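Local coordinates for protein secretin XcpQ (Pseudomonas aeruginosa, PDB 4E9J) that forms the outer-membrane channel of a type II secretion system for protein export, this piece comprising its periplasmic N0, N1 and N2 domains, at residues R32-Q37 / G54-V59; M77-F82 / L113-I118; P130-L135 / R168-K173; L151-R156 / A161-V166; E193-A198 / A231-L236. All coordinates share one frame; numbering follows the deposited sequence.

Contact 1 of 5, residues R32-Q37 / G54-V59; sequences REFIDQ and GQVSVV
F34 of helix 31-42 packs its benzyl group against V56 and V58 of strand 55-61, and these three buried residues make the contact. V58 CG2 sits over one face of the ring, 4.2 Å from the F34 centroid and displaced toward the rim, a CH-pi approach 21° off the ring normal. The second methyl of the same valine, V58 CG1, reaches the ring carbon F34 CE1 at 3.8 Å, so the isopropyl fork spans the outer part of the phenyl group. V56 works nearer the helix backbone: its CG2 is 3.9 Å from F34 CB, at the root of the side chain. The trans first torsion of F34 (chi1 176°) carries the ring out from the helix to cross the V58 side chain at roughly a right angle. The strand is held in place by its partners, S57 OG bonding to D28 N while backbone bonds join V56 to A29 and V58 to L26. In the N0 domain, helix 31-42 thus packs on the strand surface, with L26 of strand 21-30 and V76 of helix 66-79 also against F34, and L72 and V76 against V58.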
# COMPACT_ATOMS: atom_id res chain seq x y z
N ARG A 32 24.90 -0.99 -11.89
CA ARG A 32 25.63 0.21 -12.31
C ARG A 32 25.52 0.51 -13.81
O ARG A 32 25.53 1.68 -14.18
CB ARG A 32 27.07 0.15 -11.82
CG ARG A 32 27.12 0.23 -10.29
CD ARG A 32 28.39 -0.38 -9.73
NE ARG A 32 28.50 -0.25 -8.28
CZ ARG A 32 28.90 0.83 -7.62
NH1 ARG A 32 29.21 1.94 -8.29
NH2 ARG A 32 28.98 0.82 -6.30
N GLU A 33 25.35 -0.53 -14.65
CA GLU A 33 25.11 -0.35 -16.08
C GLU A 33 23.71 0.20 -16.27
O GLU A 33 23.52 1.16 -17.02
CB GLU A 33 25.27 -1.68 -16.86
CG GLU A 33 24.88 -1.55 -18.32
CD GLU A 33 25.32 -2.71 -19.20
OE1 GLU A 33 26.50 -3.10 -19.11
OE2 GLU A 33 24.49 -3.22 -19.99
N PHE A 34 22.73 -0.37 -15.56
CA PHE A 34 21.36 0.14 -15.64
C PHE A 34 21.29 1.63 -15.25
O PHE A 34 20.63 2.40 -15.93
CB PHE A 34 20.41 -0.72 -14.81
CG PHE A 34 19.00 -0.17 -14.78
CD1 PHE A 34 18.20 -0.21 -15.91
CD2 PHE A 34 18.50 0.43 -13.63
CE1 PHE A 34 16.90 0.32 -15.89
CE2 PHE A 34 17.22 0.97 -13.61
CZ PHE A 34 16.42 0.90 -14.73
N ILE A 35 22.02 2.03 -14.20
CA ILE A 35 22.07 3.44 -13.75
C ILE A 35 22.65 4.35 -14.85
O ILE A 35 22.09 5.41 -15.12
CB ILE A 35 22.85 3.56 -12.41
CG1 ILE A 35 22.05 2.89 -11.27
CG2 ILE A 35 23.15 5.02 -12.08
CD1 ILE A 35 22.95 2.43 -10.01
N ASP A 36 23.77 3.92 -15.47
CA ASP A 36 24.41 4.64 -16.58
C ASP A 36 23.46 4.79 -17.76
O ASP A 36 23.39 5.87 -18.35
CB ASP A 36 25.68 3.91 -17.07
CG ASP A 36 26.88 4.00 -16.16
OD1 ASP A 36 26.92 4.92 -15.31
OD2 ASP A 36 27.82 3.19 -16.34
N GLN A 37 22.72 3.73 -18.11
CA GLN A 37 21.74 3.83 -19.20
C GLN A 37 20.65 4.84 -18.87
O GLN A 37 20.22 5.59 -19.74
CB GLN A 37 21.11 2.47 -19.50
CG GLN A 37 22.03 1.47 -20.19
CD GLN A 37 22.55 1.92 -21.53
OE1 GLN A 37 23.75 1.81 -21.80
NE2 GLN A 37 21.69 2.43 -22.42
N GLY A 54 24.80 -5.33 -7.26
CA GLY A 54 23.73 -6.23 -7.66
C GLY A 54 23.58 -6.41 -9.15
O GLY A 54 24.06 -5.59 -9.94
N GLN A 55 22.88 -7.49 -9.52
CA GLN A 55 22.56 -7.86 -10.90
C GLN A 55 21.07 -7.59 -11.12
O GLN A 55 20.26 -7.91 -10.25
CB GLN A 55 22.81 -9.36 -11.13
CG GLN A 55 24.25 -9.83 -11.20
CD GLN A 55 25.09 -9.09 -12.20
OE1 GLN A 55 25.02 -9.35 -13.41
NE2 GLN A 55 25.89 -8.16 -11.74
N VAL A 56 20.72 -6.97 -12.24
CA VAL A 56 19.34 -6.65 -12.58
C VAL A 56 18.95 -7.11 -13.96
O VAL A 56 19.79 -7.19 -14.87
CB VAL A 56 19.04 -5.14 -12.38
CG1 VAL A 56 19.43 -4.70 -10.97
CG2 VAL A 56 19.73 -4.27 -13.43
N SER A 57 17.67 -7.44 -14.10
CA SER A 57 17.03 -7.73 -15.36
C SER A 57 15.83 -6.77 -15.42
O SER A 57 15.02 -6.75 -14.49
CB SER A 57 16.62 -9.20 -15.45
OG SER A 57 17.75 -10.06 -15.39
N VAL A 58 15.77 -5.92 -16.45
CA VAL A 58 14.75 -4.89 -16.60
C VAL A 58 14.16 -5.02 -17.97
O VAL A 58 14.89 -4.94 -18.96
CB VAL A 58 15.35 -3.50 -16.37
CG1 VAL A 58 14.27 -2.42 -16.40
CG2 VAL A 58 16.11 -3.46 -15.05
N VAL A 59 12.83 -5.17 -18.04
CA VAL A 59 12.12 -5.44 -19.28
C VAL A 59 10.85 -4.62 -19.42
O VAL A 59 10.05 -4.59 -18.49
CB VAL A 59 11.81 -6.95 -19.34
CG1 VAL A 59 10.97 -7.32 -20.56
CG2 VAL A 59 13.10 -7.77 -19.29

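Contact 2 of 5, residues M77-F82 / L113-I118; sequences MSTHGF and LETRVI
T79, in the last turn of helix 66-79, meets L113 and T115 of segment 113-118, while H80, just past the helix, leans against L113. The direct packing is carbon on carbon: T79 CG2 lies 4.0 Å from L113 CD1, and H80 CE1 approaches L113 CB at 4.1 Å, obliquely to the imidazole, as the two side chains run past one another in opposite senses. T79 turns CG2 to the strand because that methyl is trans to the backbone N. The looser part is polar and mediated. The two threonine hydroxyls are too far apart to bond directly, T79 OG1 to T115 OG1 being 3.9 Å, but S154 OG of strand 150-155 is hydrogen-bonded to both. A water sits between H80 and the strand: it donates to L113 O at 3.1 Å, lies 2.7 Å from T115 OG1, and meets H80 NE2 at 3.0 Å in the plane of the ring. Three bonds hold this water, which probably helps to set the turn of the imidazole. E114 points away from the helix, where its OE2 receives R116 NE at 2.9 Å in a salt bridge, straight at the hydrogen (172°) but from above the carboxylate plane; R116 also pairs with E164. The helix finishes in a Schellman motif with G81 as C-prime residue, F82 N bonding back to M77 O and G81 N to S78 O. This is an interdomain junction: the end of an N0 helix packs on the first strand of N1, which continues the N0 sheet parallel to strand 55-61.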
# COMPACT_ATOMS: atom_id res chain seq x y z
N MET A 77 15.44 0.64 -8.37
CA MET A 77 16.26 1.01 -7.21
C MET A 77 15.60 0.48 -5.93
O MET A 77 16.25 -0.22 -5.16
CB MET A 77 16.38 2.55 -7.12
CG MET A 77 17.36 3.22 -8.10
SD MET A 77 19.01 2.48 -8.34
CE MET A 77 18.72 1.56 -9.75
N SER A 78 14.31 0.79 -5.73
CA SER A 78 13.54 0.30 -4.60
C SER A 78 13.52 -1.22 -4.52
O SER A 78 13.68 -1.75 -3.43
CB SER A 78 12.11 0.85 -4.63
OG SER A 78 11.32 0.29 -3.60
N THR A 79 13.42 -1.93 -5.68
CA THR A 79 13.45 -3.41 -5.68
C THR A 79 14.71 -3.96 -5.02
O THR A 79 14.63 -4.94 -4.30
CB THR A 79 13.29 -3.99 -7.11
OG1 THR A 79 11.96 -3.71 -7.59
CG2 THR A 79 13.56 -5.52 -7.19
N HIS A 80 15.87 -3.31 -5.24
CA HIS A 80 17.15 -3.78 -4.74
C HIS A 80 17.64 -3.06 -3.48
O HIS A 80 18.78 -3.25 -3.07
CB HIS A 80 18.18 -3.73 -5.89
CG HIS A 80 17.78 -4.59 -7.04
ND1 HIS A 80 18.25 -5.89 -7.07
CD2 HIS A 80 16.88 -4.46 -8.03
CE1 HIS A 80 17.67 -6.49 -8.07
NE2 HIS A 80 16.83 -5.70 -8.68
N GLY A 81 16.76 -2.30 -2.84
CA GLY A 81 17.06 -1.63 -1.58
C GLY A 81 17.89 -0.38 -1.66
O GLY A 81 18.63 -0.09 -0.73
N PHE A 82 17.72 0.41 -2.74
CA PHE A 82 18.41 1.67 -2.93
C PHE A 82 17.43 2.83 -3.03
O PHE A 82 16.28 2.62 -3.41
CB PHE A 82 19.33 1.62 -4.17
CG PHE A 82 20.27 0.44 -4.13
CD1 PHE A 82 21.24 0.35 -3.15
CD2 PHE A 82 20.12 -0.62 -5.01
CE1 PHE A 82 22.06 -0.78 -3.05
CE2 PHE A 82 20.94 -1.75 -4.91
CZ PHE A 82 21.90 -1.82 -3.93
N LEU A 113 16.42 -11.29 -9.66
CA LEU A 113 15.12 -10.60 -9.69
C LEU A 113 14.96 -9.86 -10.99
O LEU A 113 15.87 -9.15 -11.42
CB LEU A 113 15.01 -9.60 -8.52
CG LEU A 113 15.13 -10.17 -7.12
CD1 LEU A 113 14.84 -9.11 -6.09
CD2 LEU A 113 14.21 -11.35 -6.93
N GLU A 114 13.80 -10.02 -11.65
CA GLU A 114 13.49 -9.27 -12.86
C GLU A 114 12.46 -8.21 -12.51
O GLU A 114 11.54 -8.51 -11.75
CB GLU A 114 12.95 -10.17 -13.99
CG GLU A 114 12.57 -9.41 -15.26
CD GLU A 114 11.95 -10.22 -16.38
OE1 GLU A 114 12.23 -11.43 -16.48
OE2 GLU A 114 11.20 -9.62 -17.19
N THR A 115 12.62 -6.98 -13.03
CA THR A 115 11.67 -5.88 -12.91
C THR A 115 10.99 -5.73 -14.29
O THR A 115 11.63 -5.26 -15.23
CB THR A 115 12.35 -4.61 -12.48
OG1 THR A 115 12.97 -4.85 -11.21
CG2 THR A 115 11.37 -3.44 -12.37
N ARG A 116 9.71 -6.15 -14.41
CA ARG A 116 8.99 -6.14 -15.67
C ARG A 116 7.81 -5.16 -15.66
O ARG A 116 7.10 -5.10 -14.66
CB ARG A 116 8.44 -7.55 -15.96
CG ARG A 116 8.01 -7.67 -17.40
CD ARG A 116 7.38 -8.99 -17.72
NE ARG A 116 8.36 -10.08 -17.72
CZ ARG A 116 8.08 -11.33 -18.02
NH1 ARG A 116 6.83 -11.69 -18.32
NH2 ARG A 116 9.04 -12.26 -17.99
N VAL A 117 7.60 -4.41 -16.75
CA VAL A 117 6.45 -3.52 -16.92
C VAL A 117 5.41 -4.34 -17.69
O VAL A 117 5.73 -4.93 -18.72
CB VAL A 117 6.80 -2.23 -17.69
CG1 VAL A 117 5.57 -1.35 -17.87
CG2 VAL A 117 7.89 -1.44 -16.98
N ILE A 118 4.19 -4.41 -17.18
CA ILE A 118 3.08 -5.18 -17.76
C ILE A 118 2.03 -4.18 -18.16
O ILE A 118 1.46 -3.54 -17.28
CB ILE A 118 2.52 -6.23 -16.75
CG1 ILE A 118 3.62 -7.21 -16.31
CG2 ILE A 118 1.36 -7.02 -17.38
CD1 ILE A 118 3.19 -8.31 -15.30
O HOH W 1 15.37 -6.09 -11.22

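Contact 3 of 5, residues P130-L135 / R168-K173; sequences PLIRPL and RQLDQK
L131 and I132, near the end of helix 125-132, receive the same methyl of L170, CD1, from the last turns of helix 157-171. The first segment begins at P130, where the helix is kinked, the imino N of P130 having no hydrogen to donate and L131 N making no bond to the turn before; the proline itself packs on R220 of the second subunit. L131 follows and offers the base of its side chain, with CB 3.9 Å from L170 CD1. I132 then brings its branch methyl, CG2, to L170 CD1 at the same 3.9 Å, the two side chains meeting at a slant. Its first torsion (chi1 59°) puts CG1 between the backbone N and the carbonyl carbon, and so swings CG2 to the side facing the leucine. L170 CD1 fits into the notch formed by L131 CB and I132 CG2 and is the atom through which these two segments meet. Past I132 the chain tightens into a 3-10 segment, L135 N bonding to I132 O at 2.9 Å, and L135 packs against I163 and V166. On the other helix, L170 O takes K173 N at 3.0 Å and also H176 NE2, two donors on one carbonyl. D171 holds this helix end to the loop that precedes helix 125-132, its carboxylate accepting from the backbone N of both Q122 and S123. The pair joins the two helices of the N1 domain, with I167 beside I132, while I213, I222 and L224 of two N2 strands cover L131.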
# COMPACT_ATOMS: atom_id res chain seq x y z
N PRO A 130 -5.05 -4.48 -5.89
CA PRO A 130 -5.38 -5.31 -4.70
C PRO A 130 -5.64 -6.78 -5.03
O PRO A 130 -5.52 -7.64 -4.14
CB PRO A 130 -6.59 -4.61 -4.07
CG PRO A 130 -6.93 -3.44 -4.97
CD PRO A 130 -6.10 -3.50 -6.20
N LEU A 131 -5.96 -7.09 -6.29
CA LEU A 131 -6.22 -8.48 -6.68
C LEU A 131 -4.93 -9.24 -7.00
O LEU A 131 -4.91 -10.47 -6.96
CB LEU A 131 -7.16 -8.50 -7.88
CG LEU A 131 -8.41 -7.59 -7.77
CD1 LEU A 131 -9.26 -7.73 -8.99
CD2 LEU A 131 -9.21 -7.87 -6.49
N ILE A 132 -3.85 -8.54 -7.33
CA ILE A 132 -2.58 -9.20 -7.65
C ILE A 132 -1.58 -9.10 -6.50
O ILE A 132 -0.65 -9.89 -6.48
CB ILE A 132 -2.00 -8.75 -9.02
CG1 ILE A 132 -1.73 -7.25 -9.06
CG2 ILE A 132 -2.94 -9.19 -10.17
CD1 ILE A 132 -0.82 -6.84 -10.15
N ARG A 133 -1.75 -8.17 -5.57
CA ARG A 133 -0.84 -8.06 -4.42
C ARG A 133 -0.67 -9.39 -3.64
O ARG A 133 0.48 -9.73 -3.36
CB ARG A 133 -1.19 -6.91 -3.47
CG ARG A 133 0.06 -6.31 -2.84
CD ARG A 133 -0.24 -5.19 -1.86
NE ARG A 133 -0.64 -3.94 -2.50
CZ ARG A 133 0.18 -3.06 -3.08
NH1 ARG A 133 1.49 -3.31 -3.14
NH2 ARG A 133 -0.29 -1.95 -3.61
N PRO A 134 -1.70 -10.26 -3.42
CA PRO A 134 -1.40 -11.54 -2.73
C PRO A 134 -0.37 -12.42 -3.43
O PRO A 134 0.16 -13.36 -2.83
CB PRO A 134 -2.76 -12.27 -2.68
CG PRO A 134 -3.77 -11.32 -3.11
CD PRO A 134 -3.14 -10.12 -3.71
N LEU A 135 -0.09 -12.13 -4.71
CA LEU A 135 0.82 -12.93 -5.48
C LEU A 135 2.23 -12.38 -5.49
O LEU A 135 3.11 -13.08 -5.96
CB LEU A 135 0.31 -13.02 -6.91
CG LEU A 135 -1.14 -13.51 -7.07
CD1 LEU A 135 -1.58 -13.39 -8.50
CD2 LEU A 135 -1.29 -14.93 -6.59
N ARG A 168 -3.96 -11.01 -17.37
CA ARG A 168 -4.70 -11.19 -18.63
C ARG A 168 -6.11 -11.72 -18.40
O ARG A 168 -7.03 -11.33 -19.10
CB ARG A 168 -3.95 -12.12 -19.60
N GLN A 169 -6.27 -12.63 -17.44
CA GLN A 169 -7.60 -13.19 -17.17
C GLN A 169 -8.46 -12.17 -16.41
O GLN A 169 -9.63 -12.01 -16.74
CB GLN A 169 -7.50 -14.51 -16.38
N LEU A 170 -7.88 -11.50 -15.39
CA LEU A 170 -8.62 -10.50 -14.60
C LEU A 170 -9.04 -9.32 -15.47
O LEU A 170 -10.15 -8.82 -15.32
CB LEU A 170 -7.82 -9.95 -13.42
CG LEU A 170 -7.58 -10.86 -12.26
CD1 LEU A 170 -6.53 -10.25 -11.31
CD2 LEU A 170 -8.86 -11.18 -11.56
N ASP A 171 -8.14 -8.89 -16.37
CA ASP A 171 -8.41 -7.77 -17.29
C ASP A 171 -9.63 -7.96 -18.22
O ASP A 171 -10.21 -6.97 -18.66
CB ASP A 171 -7.17 -7.49 -18.15
CG ASP A 171 -7.26 -6.19 -18.90
OD1 ASP A 171 -7.65 -5.19 -18.29
OD2 ASP A 171 -6.95 -6.18 -20.12
N GLN A 172 -10.01 -9.21 -18.50
CA GLN A 172 -11.18 -9.51 -19.34
C GLN A 172 -12.49 -9.35 -18.57
O GLN A 172 -13.54 -9.26 -19.20
CB GLN A 172 -11.10 -10.94 -19.93
N LYS A 173 -12.45 -9.33 -17.22
CA LYS A 173 -13.65 -9.17 -16.38
C LYS A 173 -14.13 -7.71 -16.40
O LYS A 173 -13.31 -6.79 -16.46
CB LYS A 173 -13.34 -9.61 -14.94

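Contact 4 of 5, residues L151-R156 / A161-V166; sequences LIISDR and ARIEDV
D155 presents a flat carboxylate to I163, whose CD1 comes within 4.1 Å of D155 OD2 as the two side chains cross nearly at right angles. This is the last beta-alpha connection of the N1 domain, in the beta-alpha-beta-beta-alpha order expected of a KH-like fold: strand 150-155 runs directly into helix 157-171, with R156 at the N-cap position, and the helix folds back over the sheet it has just left. At the other oxygen of the carboxylate, R156 N donates to D155 OD1 at 2.8 Å, arriving on the anti side and 34° out of the carboxylate plane; the angle at the hydrogen is 145°. Y139 OH adds a weak bond to the same oxygen. The carboxylate is thus tethered through OD1, while OD2 lies against a methyl. I163, nearly two turns into the helix, takes up the middle of the contact, and its CG2 methyl and the CD1 end of its longer branch have different partners. CD1 faces the aspartate, while CG2 turns to I153, two residues before D155. Further back on the strand, L151 packs on V125 and I129 of helix 125-132. I132 and L142 pack on I153, and L135 on I163, closing the surroundings of the isoleucine pair. I153 has an unusual second torsion (chi2 -145°), well short of fully extended, which steers the tip of its chain obliquely into the helix; there I153 CD1 presses on I163 CG2 at 3.5 Å, closer than normal van der Waals contact.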
# COMPACT_ATOMS: atom_id res chain seq x y z
N LEU A 151 1.67 -1.83 -14.99
CA LEU A 151 2.10 -2.25 -13.66
C LEU A 151 3.60 -2.54 -13.76
O LEU A 151 4.02 -3.12 -14.74
CB LEU A 151 1.42 -3.58 -13.28
CG LEU A 151 -0.05 -3.55 -12.99
CD1 LEU A 151 -0.62 -4.96 -12.91
CD2 LEU A 151 -0.33 -2.80 -11.70
N ILE A 152 4.37 -2.22 -12.72
CA ILE A 152 5.77 -2.61 -12.63
C ILE A 152 5.81 -3.68 -11.56
O ILE A 152 5.42 -3.38 -10.44
CB ILE A 152 6.73 -1.48 -12.25
CG1 ILE A 152 6.79 -0.42 -13.34
CG2 ILE A 152 8.16 -2.07 -12.01
CD1 ILE A 152 7.28 0.91 -12.86
N ILE A 153 6.27 -4.89 -11.89
CA ILE A 153 6.41 -6.00 -10.94
C ILE A 153 7.87 -6.46 -10.87
O ILE A 153 8.48 -6.66 -11.91
CB ILE A 153 5.53 -7.20 -11.39
CG1 ILE A 153 4.07 -6.74 -11.60
CG2 ILE A 153 5.65 -8.39 -10.39
CD1 ILE A 153 2.92 -7.78 -11.23
N SER A 154 8.38 -6.74 -9.66
CA SER A 154 9.69 -7.34 -9.47
C SER A 154 9.56 -8.71 -8.83
O SER A 154 8.94 -8.83 -7.78
CB SER A 154 10.61 -6.47 -8.61
OG SER A 154 10.86 -5.24 -9.26
N ASP A 155 10.11 -9.75 -9.47
CA ASP A 155 10.07 -11.15 -9.00
C ASP A 155 10.99 -12.04 -9.87
O ASP A 155 11.64 -11.53 -10.79
CB ASP A 155 8.62 -11.68 -9.08
CG ASP A 155 8.24 -12.68 -8.00
OD1 ASP A 155 9.15 -13.36 -7.49
OD2 ASP A 155 7.04 -12.88 -7.78
N ARG A 156 11.03 -13.37 -9.60
CA ARG A 156 11.77 -14.30 -10.46
C ARG A 156 11.01 -14.41 -11.79
O ARG A 156 9.78 -14.43 -11.76
CB ARG A 156 11.90 -15.70 -9.80
N ALA A 161 5.82 -14.38 -15.20
CA ALA A 161 5.01 -14.98 -16.27
C ALA A 161 3.67 -15.47 -15.73
O ALA A 161 2.65 -15.29 -16.39
CB ALA A 161 5.78 -16.13 -16.94
N ARG A 162 3.68 -16.09 -14.52
CA ARG A 162 2.46 -16.59 -13.89
C ARG A 162 1.53 -15.44 -13.54
O ARG A 162 0.33 -15.53 -13.82
CB ARG A 162 2.78 -17.43 -12.63
N ILE A 163 2.08 -14.32 -13.00
CA ILE A 163 1.26 -13.14 -12.66
C ILE A 163 0.72 -12.48 -13.94
O ILE A 163 -0.41 -12.01 -13.95
CB ILE A 163 2.04 -12.16 -11.74
CG1 ILE A 163 2.32 -12.81 -10.38
CG2 ILE A 163 1.27 -10.82 -11.55
CD1 ILE A 163 3.42 -12.15 -9.60
N GLU A 164 1.52 -12.43 -15.00
CA GLU A 164 1.06 -11.88 -16.28
C GLU A 164 -0.20 -12.63 -16.81
O GLU A 164 -1.09 -11.98 -17.36
CB GLU A 164 2.21 -11.84 -17.29
CG GLU A 164 1.91 -11.02 -18.55
CD GLU A 164 3.11 -10.38 -19.23
OE1 GLU A 164 4.26 -10.75 -18.92
OE2 GLU A 164 2.88 -9.51 -20.10
N ASP A 165 -0.31 -13.98 -16.63
CA ASP A 165 -1.51 -14.74 -17.03
C ASP A 165 -2.72 -14.37 -16.16
O ASP A 165 -3.83 -14.34 -16.68
CB ASP A 165 -1.29 -16.25 -16.96
N VAL A 166 -2.50 -14.10 -14.86
CA VAL A 166 -3.58 -13.73 -13.92
C VAL A 166 -4.12 -12.36 -14.31
O VAL A 166 -5.34 -12.17 -14.34
CB VAL A 166 -3.10 -13.78 -12.45
CG1 VAL A 166 -4.13 -13.18 -11.49
CG2 VAL A 166 -2.77 -15.21 -12.04

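Contact 5 of 5, residues E193-A198 / A231-L236; sequences EVLNNA and AKLVQL
L195 of helix 188-201 meets L233 and L236 of helix 227-240 across two helices held by their own backbone bonds, such as N197 N to E193 O and A198 N to V194 O, each 2.9 Å. L236 N is likewise held by K232 O at 3.0 Å, and L236 O accepts from S239 OG. What passes between the two segments is wholly hydrocarbon and centres on one methyl, L195 CD2. It meets L236 CD2 at 3.4 Å, shorter than an ordinary methyl contact, and L236 CG at 3.6 Å, the two leucines sliding past one another in opposite directions. One turn earlier on the partner helix, L233 brings CD1 to within 3.8 Å of the same L195 CD2. Both of these leucines have a trans first torsion, near -170° for L236, which directs their ends toward L195 CD2, whereas L195 keeps its CG beside its own backbone N. L195 CD2 rests between residues three apart on one helix face, a single side chain bridging successive turns. Further apolar groups close in: A237 and L240 touch L195, V212 of strand 211-215 lies against both L195 and L233, and A204 lies beside L236. These two helices are the pair of the N2 domain, packed together on one side of its three-stranded antiparallel sheet. Since neither charge nor directional bond links the two segments, cohesion between them probably rests on dispersion and on the removal of leucine surface from water.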
# COMPACT_ATOMS: atom_id res chain seq x y z
N GLU A 193 -9.88 -24.24 -2.71
CA GLU A 193 -10.06 -25.46 -3.50
C GLU A 193 -11.50 -25.98 -3.45
O GLU A 193 -12.05 -26.32 -4.48
CB GLU A 193 -9.06 -26.55 -3.03
CG GLU A 193 -8.83 -27.68 -4.02
CD GLU A 193 -7.84 -28.71 -3.51
OE1 GLU A 193 -8.19 -29.45 -2.56
OE2 GLU A 193 -6.70 -28.74 -4.03
N VAL A 194 -12.12 -26.00 -2.28
CA VAL A 194 -13.53 -26.43 -2.15
C VAL A 194 -14.47 -25.51 -2.94
O VAL A 194 -15.38 -25.98 -3.62
CB VAL A 194 -13.94 -26.49 -0.66
CG1 VAL A 194 -15.45 -26.55 -0.49
CG2 VAL A 194 -13.31 -27.69 0.01
N LEU A 195 -14.26 -24.20 -2.82
CA LEU A 195 -15.09 -23.23 -3.52
C LEU A 195 -14.93 -23.31 -5.02
O LEU A 195 -15.93 -23.32 -5.72
CB LEU A 195 -14.81 -21.81 -3.00
CG LEU A 195 -15.26 -21.59 -1.57
CD1 LEU A 195 -14.69 -20.29 -1.02
CD2 LEU A 195 -16.78 -21.67 -1.43
N ASN A 196 -13.68 -23.45 -5.50
CA ASN A 196 -13.42 -23.61 -6.93
C ASN A 196 -13.99 -24.91 -7.47
O ASN A 196 -14.59 -24.90 -8.53
CB ASN A 196 -11.91 -23.57 -7.20
CG ASN A 196 -11.35 -22.19 -7.07
OD1 ASN A 196 -12.03 -21.20 -7.35
ND2 ASN A 196 -10.06 -22.09 -6.75
N ASN A 197 -13.79 -26.02 -6.73
CA ASN A 197 -14.35 -27.33 -7.13
C ASN A 197 -15.86 -27.25 -7.22
O ASN A 197 -16.41 -27.60 -8.27
CB ASN A 197 -13.92 -28.44 -6.15
CG ASN A 197 -12.52 -28.93 -6.37
OD1 ASN A 197 -11.83 -28.53 -7.32
ND2 ASN A 197 -12.07 -29.82 -5.51
N ALA A 198 -16.54 -26.73 -6.19
CA ALA A 198 -18.01 -26.58 -6.22
C ALA A 198 -18.50 -25.73 -7.41
O ALA A 198 -19.52 -26.08 -8.01
CB ALA A 198 -18.51 -26.00 -4.92
N ALA A 231 -22.24 -12.07 -3.93
CA ALA A 231 -22.93 -12.12 -2.65
C ALA A 231 -23.23 -13.57 -2.23
O ALA A 231 -23.10 -13.90 -1.04
CB ALA A 231 -24.20 -11.28 -2.71
N LYS A 232 -23.52 -14.46 -3.20
CA LYS A 232 -23.78 -15.86 -2.88
C LYS A 232 -22.49 -16.61 -2.54
O LYS A 232 -22.48 -17.40 -1.61
CB LYS A 232 -24.53 -16.56 -4.03
N LEU A 233 -21.40 -16.36 -3.27
CA LEU A 233 -20.13 -17.06 -2.97
C LEU A 233 -19.60 -16.65 -1.59
O LEU A 233 -19.04 -17.48 -0.89
CB LEU A 233 -19.09 -16.84 -4.06
CG LEU A 233 -17.79 -17.69 -3.94
CD1 LEU A 233 -18.08 -19.16 -3.96
CD2 LEU A 233 -16.84 -17.36 -5.05
N VAL A 234 -19.86 -15.39 -1.18
CA VAL A 234 -19.49 -14.91 0.17
C VAL A 234 -20.23 -15.75 1.23
O VAL A 234 -19.62 -16.21 2.19
CB VAL A 234 -19.71 -13.38 0.35
CG1 VAL A 234 -19.55 -12.96 1.80
CG2 VAL A 234 -18.75 -12.59 -0.53
N GLN A 235 -21.54 -16.00 1.03
CA GLN A 235 -22.32 -16.82 1.96
C GLN A 235 -21.78 -18.25 2.01
O GLN A 235 -21.61 -18.78 3.10
CB GLN A 235 -23.82 -16.84 1.58
N LEU A 236 -21.51 -18.85 0.84
CA LEU A 236 -20.94 -20.20 0.72
C LEU A 236 -19.58 -20.29 1.43
O LEU A 236 -19.33 -21.29 2.09
CB LEU A 236 -20.75 -20.60 -0.76
CG LEU A 236 -20.38 -22.09 -1.01
CD1 LEU A 236 -21.52 -23.02 -0.63
CD2 LEU A 236 -19.98 -22.34 -2.46

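In the fold
From the N terminus, contact 1 closes the first loop, bringing strand 55-61 of N0 back onto helix 31-42. Contact 2 opens after it and spans the N0-N1 boundary; the two touch through backbone bonds between neighbouring strands 55-61 and 114-119. Contact 3 then closes a long N1 loop between that domain's two helices, and contact 4, the short strand-to-helix return, is nested inside it and shares helix 157-171. Strand 150-155, next to 114-119, ties contact 4 to contact 2, so one sheet runs through N0 and N1. Contact 5 follows in series within N2, its centre about 18 Å from that of contact 3 and without touching it.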